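Local coordinates for protein glycoside hydrolase (Streptococcus pneumoniae serotype 4, PDB 6ORH) that probably hydrolyses alpha-L-fucosidic linkages in host glycans, as a member of glycoside hydrolase family 29, at residues Q365-F376 / A422-V432. The protein carries 2 engineered substitutions. Numbering follows the deposited sequence.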
loop_
_atom_site.group_PDB
_atom_site.type_symbol
_atom_site.label_atom_id
_atom_site.label_comp_id
_atom_site.label_asym_id
_atom_site.label_seq_id
_atom_site.Cartn_x
_atom_site.Cartn_y
_atom_site.Cartn_z
ATOM N N GLN A 365 20.719 9.882 -10.083
ATOM C CA GLN A 365 19.681 10.058 -11.074
ATOM C C GLN A 365 20.105 9.364 -12.362
ATOM O O GLN A 365 21.102 9.767 -12.968
ATOM C CB GLN A 365 19.462 11.551 -11.310
ATOM C CG GLN A 365 18.433 11.831 -12.390
ATOM C CD GLN A 365 18.039 13.281 -12.326
ATOM O OE1 GLN A 365 17.525 13.753 -11.310
ATOM N NE2 GLN A 365 18.355 14.011 -13.380
ATOM N N LEU A 366 19.356 8.322 -12.741
ATOM C CA LEU A 366 19.520 7.655 -14.033
ATOM C C LEU A 366 18.431 8.171 -14.968
ATOM O O LEU A 366 17.259 8.204 -14.605
ATOM C CB LEU A 366 19.382 6.135 -13.844
ATOM C CG LEU A 366 20.493 5.478 -13.038
ATOM C CD1 LEU A 366 20.074 4.090 -12.548
ATOM C CD2 LEU A 366 21.762 5.405 -13.891
ATOM N N GLU A 367 18.803 8.590 -16.192
ATOM C CA GLU A 367 17.790 9.054 -17.130
ATOM C C GLU A 367 17.817 8.155 -18.361
ATOM O O GLU A 367 18.903 7.889 -18.908
ATOM C CB GLU A 367 18.062 10.507 -17.539
ATOM C CG GLU A 367 16.992 11.080 -18.462
ATOM C CD GLU A 367 17.091 12.589 -18.640
ATOM O OE1 GLU A 367 17.368 13.286 -17.656
ATOM O OE2 GLU A 367 16.907 13.073 -19.778
ATOM N N LEU A 368 16.632 7.677 -18.754
ATOM C CA LEU A 368 16.486 6.835 -19.938
ATOM C C LEU A 368 15.905 7.696 -21.049
ATOM O O LEU A 368 14.955 8.441 -20.811
ATOM C CB LEU A 368 15.519 5.672 -19.680
ATOM C CG LEU A 368 16.105 4.489 -18.910
ATOM C CD1 LEU A 368 16.268 4.857 -17.446
ATOM C CD2 LEU A 368 15.212 3.265 -19.022
ATOM N N ASP A 369 16.463 7.539 -22.263
ATOM C CA ASP A 369 15.900 8.119 -23.475
ATOM C C ASP A 369 15.489 6.970 -24.391
ATOM O O ASP A 369 16.347 6.250 -24.881
ATOM C CB ASP A 369 16.931 9.027 -24.165
ATOM C CG ASP A 369 16.383 9.714 -25.417
ATOM O OD1 ASP A 369 15.294 9.335 -25.889
ATOM O OD2 ASP A 369 17.056 10.645 -25.899
ATOM N N LEU A 370 14.180 6.786 -24.573
ATOM C CA LEU A 370 13.633 5.661 -25.314
ATOM C C LEU A 370 13.820 5.874 -26.814
ATOM O O LEU A 370 13.602 4.941 -27.594
ATOM C CB LEU A 370 12.144 5.495 -24.989
ATOM C CG LEU A 370 11.802 5.306 -23.512
ATOM C CD1 LEU A 370 10.315 5.050 -23.349
ATOM C CD2 LEU A 370 12.610 4.153 -22.923
ATOM N N GLY A 371 14.218 7.096 -27.198
ATOM C CA GLY A 371 14.526 7.388 -28.597
ATOM C C GLY A 371 13.309 7.886 -29.384
ATOM O O GLY A 371 13.459 8.548 -30.411
ATOM N N SER A 372 12.116 7.526 -28.906
ATOM C CA SER A 372 10.834 7.979 -29.427
ATOM C C SER A 372 9.800 7.871 -28.304
ATOM O O SER A 372 10.054 7.184 -27.311
ATOM C CB SER A 372 10.429 7.183 -30.652
ATOM O OG SER A 372 10.141 5.835 -30.312
ATOM N N PRO A 373 8.654 8.597 -28.360
ATOM C CA PRO A 373 7.621 8.467 -27.329
ATOM C C PRO A 373 6.995 7.070 -27.355
ATOM O O PRO A 373 6.687 6.541 -28.427
ATOM C CB PRO A 373 6.578 9.554 -27.658
ATOM C CG PRO A 373 7.223 10.435 -28.723
ATOM C CD PRO A 373 8.306 9.606 -29.382
ATOM N N LYS A 374 6.897 6.442 -26.173
ATOM C CA LYS A 374 6.231 5.154 -26.029
ATOM C C LYS A 374 5.243 5.256 -24.877
ATOM O O LYS A 374 5.369 6.148 -24.043
ATOM C CB LYS A 374 7.248 4.039 -25.745
ATOM C CG LYS A 374 8.418 3.990 -26.714
ATOM C CD LYS A 374 9.183 2.684 -26.698
ATOM C CE LYS A 374 10.335 2.701 -27.682
ATOM N NZ LYS A 374 11.307 1.610 -27.418
ATOM N N THR A 375 4.265 4.339 -24.838
ATOM C CA THR A 375 3.168 4.383 -23.888
ATOM C C THR A 375 3.290 3.207 -22.921
ATOM O O THR A 375 3.302 2.052 -23.353
ATOM C CB THR A 375 1.819 4.323 -24.604
ATOM O OG1 THR A 375 1.838 5.477 -25.444
ATOM C CG2 THR A 375 0.628 4.406 -23.682
ATOM N N PHE A 376 3.381 3.543 -21.629
ATOM C CA PHE A 376 3.644 2.545 -20.600
ATOM C C PHE A 376 2.945 2.934 -19.299
ATOM O O PHE A 376 2.498 4.074 -19.122
ATOM C CB PHE A 376 5.153 2.358 -20.430
ATOM C CG PHE A 376 5.874 3.645 -20.092
ATOM C CD1 PHE A 376 5.977 4.079 -18.779
ATOM C CD2 PHE A 376 6.441 4.416 -21.094
ATOM C CE1 PHE A 376 6.632 5.263 -18.471
ATOM C CE2 PHE A 376 7.092 5.605 -20.791
ATOM C CZ PHE A 376 7.184 6.025 -19.479
ATOM N N ALA A 422 0.065 5.942 -13.662
ATOM C CA ALA A 422 -0.891 6.297 -14.696
ATOM C C ALA A 422 -0.269 6.037 -16.064
ATOM O O ALA A 422 0.924 6.263 -16.271
ATOM C CB ALA A 422 -1.261 7.751 -14.551
ATOM N N VAL A 423 -1.093 5.576 -17.003
ATOM C CA VAL A 423 -0.622 5.348 -18.357
ATOM C C VAL A 423 -0.135 6.688 -18.915
ATOM O O VAL A 423 -0.822 7.695 -18.771
ATOM C CB VAL A 423 -1.732 4.722 -19.227
ATOM C CG1 VAL A 423 -3.010 5.541 -19.168
ATOM C CG2 VAL A 423 -1.272 4.516 -20.662
ATOM N N VAL A 424 1.067 6.696 -19.499
ATOM C CA VAL A 424 1.726 7.914 -19.954
ATOM C C VAL A 424 2.411 7.623 -21.284
ATOM O O VAL A 424 2.876 6.511 -21.530
ATOM C CB VAL A 424 2.694 8.483 -18.892
ATOM C CG1 VAL A 424 3.876 7.569 -18.606
ATOM C CG2 VAL A 424 3.209 9.856 -19.284
ATOM N N GLU A 425 2.435 8.635 -22.169
ATOM C CA GLU A 425 3.244 8.579 -23.377
ATOM C C GLU A 425 4.448 9.494 -23.173
ATOM O O GLU A 425 4.276 10.695 -22.930
ATOM C CB GLU A 425 2.429 8.996 -24.608
ATOM C CG GLU A 425 3.200 8.847 -25.913
ATOM C CD GLU A 425 2.423 9.222 -27.172
ATOM O OE1 GLU A 425 1.851 10.320 -27.189
ATOM O OE2 GLU A 425 2.365 8.405 -28.109
ATOM N N ALA A 426 5.656 8.910 -23.222
ATOM C CA ALA A 426 6.859 9.646 -22.869
ATOM C C ALA A 426 8.079 9.008 -23.516
ATOM O O ALA A 426 8.072 7.829 -23.878
ATOM C CB ALA A 426 7.006 9.748 -21.363
ATOM N N GLN A 427 9.124 9.818 -23.657
ATOM C CA GLN A 427 10.364 9.380 -24.253
ATOM C C GLN A 427 11.482 9.394 -23.212
ATOM O O GLN A 427 12.463 8.665 -23.365
ATOM C CB GLN A 427 10.708 10.306 -25.421
ATOM C CG GLN A 427 12.028 9.952 -26.085
ATOM C CD GLN A 427 12.172 10.634 -27.425
ATOM O OE1 GLN A 427 11.183 10.970 -28.081
ATOM N NE2 GLN A 427 13.417 10.860 -27.801
ATOM N N LYS A 428 11.362 10.282 -22.202
ATOM C CA LYS A 428 12.404 10.405 -21.198
ATOM C C LYS A 428 11.860 10.081 -19.807
ATOM O O LYS A 428 10.795 10.554 -19.416
ATOM C CB LYS A 428 13.059 11.783 -21.251
ATOM C CG LYS A 428 13.709 12.082 -22.604
ATOM C CD LYS A 428 14.470 13.375 -22.642
ATOM C CE LYS A 428 15.029 13.678 -24.018
ATOM N NZ LYS A 428 15.907 14.874 -23.972
ATOM N N ILE A 429 12.629 9.256 -19.086
ATOM C CA ILE A 429 12.265 8.783 -17.754
ATOM C C ILE A 429 13.465 8.966 -16.835
ATOM O O ILE A 429 14.597 8.754 -17.261
ATOM C CB ILE A 429 11.844 7.290 -17.826
ATOM C CG1 ILE A 429 10.671 7.040 -18.788
ATOM C CG2 ILE A 429 11.551 6.738 -16.437
ATOM C CD1 ILE A 429 11.114 6.743 -20.223
ATOM N N ARG A 430 13.232 9.321 -15.553
ATOM C CA ARG A 430 14.317 9.346 -14.582
ATOM C C ARG A 430 13.999 8.364 -13.461
ATOM O O ARG A 430 12.859 8.320 -12.983
ATOM C CB ARG A 430 14.511 10.730 -13.952
ATOM C CG ARG A 430 15.210 11.707 -14.896
ATOM C CD ARG A 430 15.038 13.165 -14.520
ATOM N NE ARG A 430 15.851 13.941 -15.471
ATOM C CZ ARG A 430 15.975 15.272 -15.456
ATOM N NH1 ARG A 430 15.381 16.004 -14.523
ATOM N NH2 ARG A 430 16.726 15.867 -16.369
ATOM N N VAL A 431 15.010 7.563 -13.119
ATOM C CA VAL A 431 14.969 6.728 -11.923
ATOM C C VAL A 431 15.930 7.370 -10.931
ATOM O O VAL A 431 17.131 7.535 -11.205
ATOM C CB VAL A 431 15.318 5.258 -12.241
ATOM C CG1 VAL A 431 15.434 4.410 -10.967
ATOM C CG2 VAL A 431 14.228 4.663 -13.130
ATOM N N VAL A 432 15.403 7.726 -9.744
ATOM C CA VAL A 432 16.211 8.443 -8.774
ATOM C C VAL A 432 16.281 7.607 -7.502
ATOM O O VAL A 432 15.254 7.403 -6.850
ATOM C CB VAL A 432 15.673 9.857 -8.488
ATOM C CG1 VAL A 432 16.606 10.632 -7.560
ATOM C CG2 VAL A 432 15.437 10.657 -9.768
HETATM O O HOH W 1 3.489 5.894 -27.765
#
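Strand 365-370 pairs antiparallel with 428-432 at an axis separation of 4.6 Å, and after both segments turn a corner, at Gly371-Ser372 and at Gln427, strand 373-376 pairs antiparallel with 422-426. Leu366 with Val431 and Leu368 with Ile429 are hydrogen-bonded pairs on the first arm, Lys374 with Ala426 and Phe376 with Val424 on the second. At the corner, Leu370 N donates to Gln427 O, while the amide of Gln427 runs alongside Asp369 and its NE2 meets the syn lone pair of Asp369 OD1 at 3.1 Å. The same oxygen takes Gly371 N from above the carboxylate plane, closing an Asx turn, so one carboxylate ties together both segments at the bend. The two arms belong to the two antiparallel sheets of the beta-sandwich of an F5/8 type C (galactose-binding-like) domain, and the paired strands pass from one sheet to the other. Between the sheets, Phe376 CG stands between its backbone N and carbonyl carbon (chi1 57°), which turns the ring toward Val424 and Ile429. Val424 CG1 sits over one ring face, 4.0 Å from the centroid, in a CH-pi contact, and Ile429 CG1 touches Phe376 CZ at 3.7 Å. Ile429 CD1 in turn packs on Leu370 CD1 (3.6 Å), and Leu447 of strand 441-448 abuts this cluster. On the other face of strand 365-370, Arg430 grips Glu367 OE1 side-on in a salt bridge, NE at 2.7 Å and NH2 at 3.0 Å, with the oxygen in the guanidinium plane. Gln365 NE2 sits over one guanidinium face, toward its rim, the two planes 22° apart; NE2 and Arg430 NE, both donors, form no hydrogen bond. Arg430 also makes a cation-pi contact with Trp404, a glycan-pocket residue, and its NH1 a salt bridge with Glu176 of the second subunit. On the second arm a water bridges Thr375 OG1 and Glu425 OE2.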